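Local coordinates for hypothetical protein PA3696 (Pseudomonas aeruginosa, PDB 1YOX) that is of unknown function but belongs to the AIM24 family, named for mitochondrial biogenesis, within the cupin-related beta-rich proteins, at residues V20-D25 and V90-P95; G42-T47 and G86-A91. All blocks are in the same frame, centred on the assembly; numbering follows the deposited sequence.

The two contacts share Val90 and Ala91 on strand 88-92, and their centres lie 10 Å apart on the same side of the chain's centre. Along the chain the order is 20-25, 42-47 and then the common strand, so both earlier segments meet the same later one. Contact 1 joins neighbouring strands of a four-stranded antiparallel sheet. Contact 2 crosses from that sheet to strand 44-48, an outermost strand of a six-stranded sheet. Between them a probable hydrogen bond runs from Leu24 N to Gln88 O, 2.7 Å. Strand 88-92 thus ties pairing within one sheet to packing against the next, and both contacts also touch a second subunit.

Contact 1 of 2, residues V20-D25 and V90-P95; sequences VEIELD and VAFAAP
Val20, Glu21 and Ile22 pair with Phe92, Ala91 and Val90 as antiparallel neighbours in the four-stranded sheet of this AIM24-family chain. Val20 and Phe92 form a hydrogen-bonded pair, with Val20 N to Phe92 O at 2.8 Å and the reverse bond from Phe92 N to Val20 O. Ile22 and Val90 repeat the pattern, Ile22 N reaching Val90 O at 2.9 Å. Glu21 and Ala91 make the non-hydrogen-bonded pair between them, their CA atoms 4.0 Å apart, and Ala91 CA also makes a CA-H...O contact with Val20 O.

Val20, Ile22, Val90 and Phe92 share one face. There Ile22 CG1 meets the edge of the Phe92 ring, in its plane, 3.8 Å from CE1. The chi1 of Ile22 (-54°) sets CG1 beside its own backbone N for this approach. Val20 CG1 lies 3.9 Å from Phe92 CB, and Leu24 CD2 extends the apolar row to Val90 CG2.

Further out, Phe80 packs edge-to-face with Phe92, while Leu120 and Cys121 of strand 119-123 and Phe158 of strand 156-162 lie against this face. On the face of Glu21 and Ala91, the Glu21 carboxylate is held at OE1, which is hydrogen-bonded to Tyr39 OH and salt-bridged to Arg11 NH2 and to Arg168 NH2 of the second subunit.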
# COMPACT_ATOMS: atom_id res chain seq x y z
N VAL C 20 -4.95 -11.81 -8.39
CA VAL C 20 -4.97 -12.86 -9.37
C VAL C 20 -6.34 -13.50 -9.49
O VAL C 20 -6.88 -14.07 -8.55
CB VAL C 20 -3.84 -13.93 -9.13
CG1 VAL C 20 -4.08 -14.72 -7.86
CG2 VAL C 20 -3.75 -14.86 -10.34
N GLU C 21 -6.91 -13.37 -10.68
CA GLU C 21 -8.20 -13.97 -10.94
C GLU C 21 -7.93 -15.27 -11.69
O GLU C 21 -7.44 -15.25 -12.82
CB GLU C 21 -9.11 -13.04 -11.74
CG GLU C 21 -10.55 -13.57 -11.82
CD GLU C 21 -11.32 -13.01 -13.00
OE1 GLU C 21 -12.08 -12.04 -12.79
OE2 GLU C 21 -11.15 -13.51 -14.13
N ILE C 22 -8.22 -16.37 -11.03
CA ILE C 22 -8.02 -17.71 -11.52
C ILE C 22 -9.29 -18.17 -12.22
O ILE C 22 -10.38 -18.10 -11.66
CB ILE C 22 -7.73 -18.70 -10.37
CG1 ILE C 22 -6.55 -18.21 -9.48
CG2 ILE C 22 -7.54 -20.15 -10.92
CD1 ILE C 22 -5.16 -18.26 -10.13
N GLU C 23 -9.12 -18.62 -13.47
CA GLU C 23 -10.22 -19.17 -14.26
C GLU C 23 -10.22 -20.70 -14.12
O GLU C 23 -9.25 -21.36 -14.50
CB GLU C 23 -10.05 -18.76 -15.72
CG GLU C 23 -11.17 -19.26 -16.62
CD GLU C 23 -11.11 -18.61 -17.98
OE1 GLU C 23 -11.53 -17.43 -18.09
OE2 GLU C 23 -10.63 -19.28 -18.93
N LEU C 24 -11.29 -21.23 -13.55
CA LEU C 24 -11.44 -22.67 -13.30
C LEU C 24 -12.37 -23.32 -14.34
O LEU C 24 -13.53 -22.92 -14.44
CB LEU C 24 -12.03 -22.88 -11.89
CG LEU C 24 -11.18 -23.17 -10.63
CD1 LEU C 24 -9.73 -22.73 -10.74
CD2 LEU C 24 -11.81 -22.66 -9.36
N ASP C 25 -11.88 -24.30 -15.11
CA ASP C 25 -12.77 -25.18 -15.90
C ASP C 25 -13.51 -26.18 -14.99
O ASP C 25 -13.11 -26.38 -13.83
CB ASP C 25 -12.01 -25.87 -17.02
CG ASP C 25 -11.35 -24.86 -17.97
OD1 ASP C 25 -11.99 -23.83 -18.28
OD2 ASP C 25 -10.18 -25.09 -18.36
N VAL C 90 -12.36 -17.33 -9.46
CA VAL C 90 -12.08 -16.94 -8.07
C VAL C 90 -10.84 -16.04 -8.08
O VAL C 90 -9.85 -16.41 -8.67
CB VAL C 90 -11.68 -18.14 -7.17
CG1 VAL C 90 -11.86 -17.79 -5.70
CG2 VAL C 90 -12.43 -19.39 -7.53
N ALA C 91 -10.89 -14.90 -7.39
CA ALA C 91 -9.74 -14.01 -7.29
C ALA C 91 -9.08 -14.00 -5.87
O ALA C 91 -9.77 -14.19 -4.85
CB ALA C 91 -10.12 -12.58 -7.73
N PHE C 92 -7.76 -13.78 -5.85
CA PHE C 92 -6.95 -13.81 -4.63
C PHE C 92 -6.03 -12.61 -4.62
O PHE C 92 -5.57 -12.20 -5.68
CB PHE C 92 -6.10 -15.09 -4.54
CG PHE C 92 -6.92 -16.35 -4.59
CD1 PHE C 92 -6.99 -17.09 -5.77
CD2 PHE C 92 -7.65 -16.76 -3.48
CE1 PHE C 92 -7.74 -18.23 -5.85
CE2 PHE C 92 -8.42 -17.91 -3.52
CZ PHE C 92 -8.47 -18.66 -4.70
N ALA C 93 -5.79 -12.05 -3.43
CA ALA C 93 -4.80 -10.97 -3.18
C ALA C 93 -4.20 -11.11 -1.77
O ALA C 93 -4.87 -11.56 -0.83
CB ALA C 93 -5.40 -9.62 -3.35
N ALA C 94 -2.93 -10.73 -1.64
CA ALA C 94 -2.26 -10.71 -0.33
C ALA C 94 -2.81 -9.54 0.53
O ALA C 94 -3.39 -8.59 -0.01
CB ALA C 94 -0.76 -10.60 -0.50
N PRO C 95 -2.65 -9.61 1.87
CA PRO C 95 -3.17 -8.55 2.73
C PRO C 95 -2.24 -7.36 2.95
O PRO C 95 -2.35 -6.68 3.97
CB PRO C 95 -3.48 -9.27 4.03
CG PRO C 95 -2.53 -10.49 4.05
CD PRO C 95 -2.01 -10.70 2.65

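Contact 2 of 2, residues G42-T47 and G86-A91; sequences GDIRFT and GKQHVA
Gly42 and Asp43 bring their backbone up to the amide of Gln88, whose chain bends at chi2, placing CD near Asp43 N. Gly42 N lies 3.3 Å from Gln88 OE1, but at an angle too poor for a hydrogen bond. Asp43 N does bond to Gln88 OE1, almost straight at 169° but long and weak at 3.4 Å. The same oxygen has a stronger partner in Thr41 OG1, just before the segment.

The Asp43 and Gln88 side chains cross obliquely, with carboxylate and amide planes 36° apart. Asp43 OD1 and Gln88 NE2 are poorly aligned for a direct bond, and a water molecule joins them instead. It donates to Asp43 OD1 at 2.7 Å. It accepts from Gln88 NE2 at 2.9 Å, and from Gly86 N as well. One water therefore links the turn before strand 44-48 to both the backbone and the side chain of the other segment.

Ile44 follows as the apolar part of the contact. Its side chain and that of Gln88 slide past each other in opposite directions, with Ile44 CG1 4.0 Å from Gln88 CB. Ile44 CG1 meets Val90 CG2 at 3.5 Å, and Ile44 CG2 approaches the same methyl. Phe80, on the strand paired with 44-48, touches both Ile44 and Val90.

Strands 44-47 and 88-91 run 49° apart, with axes 8.5 Å from each other at closest approach. They belong to different antiparallel sheets and share no backbone bridge; their side chains meet between the sheets, consistent with the beta-sandwich-like layering of the cupin-clan fold.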
# COMPACT_ATOMS: atom_id res chain seq x y z
N GLY C 42 -20.50 -18.31 -9.16
CA GLY C 42 -21.62 -19.01 -8.51
C GLY C 42 -21.43 -20.47 -8.18
O GLY C 42 -21.88 -20.93 -7.13
N ASP C 43 -20.77 -21.20 -9.06
CA ASP C 43 -20.61 -22.64 -8.84
C ASP C 43 -19.23 -23.02 -8.32
O ASP C 43 -18.84 -24.17 -8.44
CB ASP C 43 -20.94 -23.44 -10.13
CG ASP C 43 -22.17 -22.91 -10.88
OD1 ASP C 43 -22.22 -23.05 -12.12
OD2 ASP C 43 -23.08 -22.33 -10.23
N ILE C 44 -18.49 -22.03 -7.80
CA ILE C 44 -17.28 -22.30 -6.99
C ILE C 44 -17.62 -22.80 -5.59
O ILE C 44 -18.35 -22.16 -4.87
CB ILE C 44 -16.33 -21.07 -6.88
CG1 ILE C 44 -15.51 -20.94 -8.16
CG2 ILE C 44 -15.32 -21.23 -5.71
CD1 ILE C 44 -15.98 -19.84 -8.99
N ARG C 45 -17.11 -23.97 -5.24
CA ARG C 45 -17.17 -24.51 -3.88
C ARG C 45 -15.78 -24.56 -3.24
O ARG C 45 -14.75 -24.75 -3.93
CB ARG C 45 -17.77 -25.93 -3.88
CG ARG C 45 -19.23 -26.05 -4.37
CD ARG C 45 -20.24 -25.45 -3.39
NE ARG C 45 -21.48 -25.09 -4.06
CZ ARG C 45 -21.78 -23.87 -4.51
NH1 ARG C 45 -20.92 -22.86 -4.36
NH2 ARG C 45 -22.93 -23.66 -5.12
N PHE C 46 -15.74 -24.38 -1.93
CA PHE C 46 -14.49 -24.31 -1.18
C PHE C 46 -14.48 -25.29 -0.01
O PHE C 46 -15.49 -25.45 0.69
CB PHE C 46 -14.27 -22.89 -0.66
CG PHE C 46 -15.47 -22.31 0.03
CD1 PHE C 46 -15.74 -22.62 1.36
CD2 PHE C 46 -16.33 -21.47 -0.65
CE1 PHE C 46 -16.85 -22.10 2.01
CE2 PHE C 46 -17.45 -20.92 -0.01
CZ PHE C 46 -17.71 -21.24 1.32
N THR C 47 -13.35 -25.97 0.20
CA THR C 47 -13.25 -26.90 1.32
C THR C 47 -11.91 -26.77 2.05
O THR C 47 -10.84 -26.69 1.40
CB THR C 47 -13.52 -28.35 0.85
OG1 THR C 47 -14.85 -28.42 0.30
CG2 THR C 47 -13.39 -29.36 2.00
N GLY C 86 -19.62 -24.82 -16.83
CA GLY C 86 -18.81 -23.92 -17.62
C GLY C 86 -17.72 -23.27 -16.77
O GLY C 86 -17.56 -23.59 -15.59
N LYS C 87 -17.00 -22.34 -17.39
CA LYS C 87 -15.92 -21.59 -16.75
C LYS C 87 -16.38 -20.81 -15.51
O LYS C 87 -17.38 -20.07 -15.57
CB LYS C 87 -15.33 -20.56 -17.72
CG LYS C 87 -14.22 -21.08 -18.59
CD LYS C 87 -13.79 -20.01 -19.60
CE LYS C 87 -12.94 -20.63 -20.71
NZ LYS C 87 -12.50 -19.63 -21.72
N GLN C 88 -15.63 -20.95 -14.42
CA GLN C 88 -15.87 -20.16 -13.23
C GLN C 88 -14.59 -19.44 -12.78
O GLN C 88 -13.48 -19.73 -13.24
CB GLN C 88 -16.40 -21.03 -12.10
CG GLN C 88 -17.70 -21.77 -12.37
CD GLN C 88 -18.90 -20.86 -12.45
OE1 GLN C 88 -19.02 -19.91 -11.69
NE2 GLN C 88 -19.82 -21.16 -13.37
N HIS C 89 -14.75 -18.49 -11.87
CA HIS C 89 -13.65 -17.64 -11.48
C HIS C 89 -13.59 -17.44 -9.97
O HIS C 89 -14.64 -17.39 -9.30
CB HIS C 89 -13.75 -16.29 -12.19
CG HIS C 89 -13.83 -16.40 -13.68
ND1 HIS C 89 -12.72 -16.29 -14.50
CD2 HIS C 89 -14.89 -16.59 -14.51
CE1 HIS C 89 -13.10 -16.43 -15.76
NE2 HIS C 89 -14.40 -16.61 -15.79
N VAL C 90 -12.36 -17.33 -9.46
CA VAL C 90 -12.08 -16.94 -8.07
C VAL C 90 -10.84 -16.04 -8.08
O VAL C 90 -9.85 -16.41 -8.67
CB VAL C 90 -11.68 -18.14 -7.17
CG1 VAL C 90 -11.86 -17.79 -5.70
CG2 VAL C 90 -12.43 -19.39 -7.53
N ALA C 91 -10.89 -14.90 -7.39
CA ALA C 91 -9.74 -14.01 -7.29
C ALA C 91 -9.08 -14.00 -5.87
O ALA C 91 -9.77 -14.19 -4.85
CB ALA C 91 -10.12 -12.58 -7.73
O HOH W 1 -20.96 -23.60 -14.40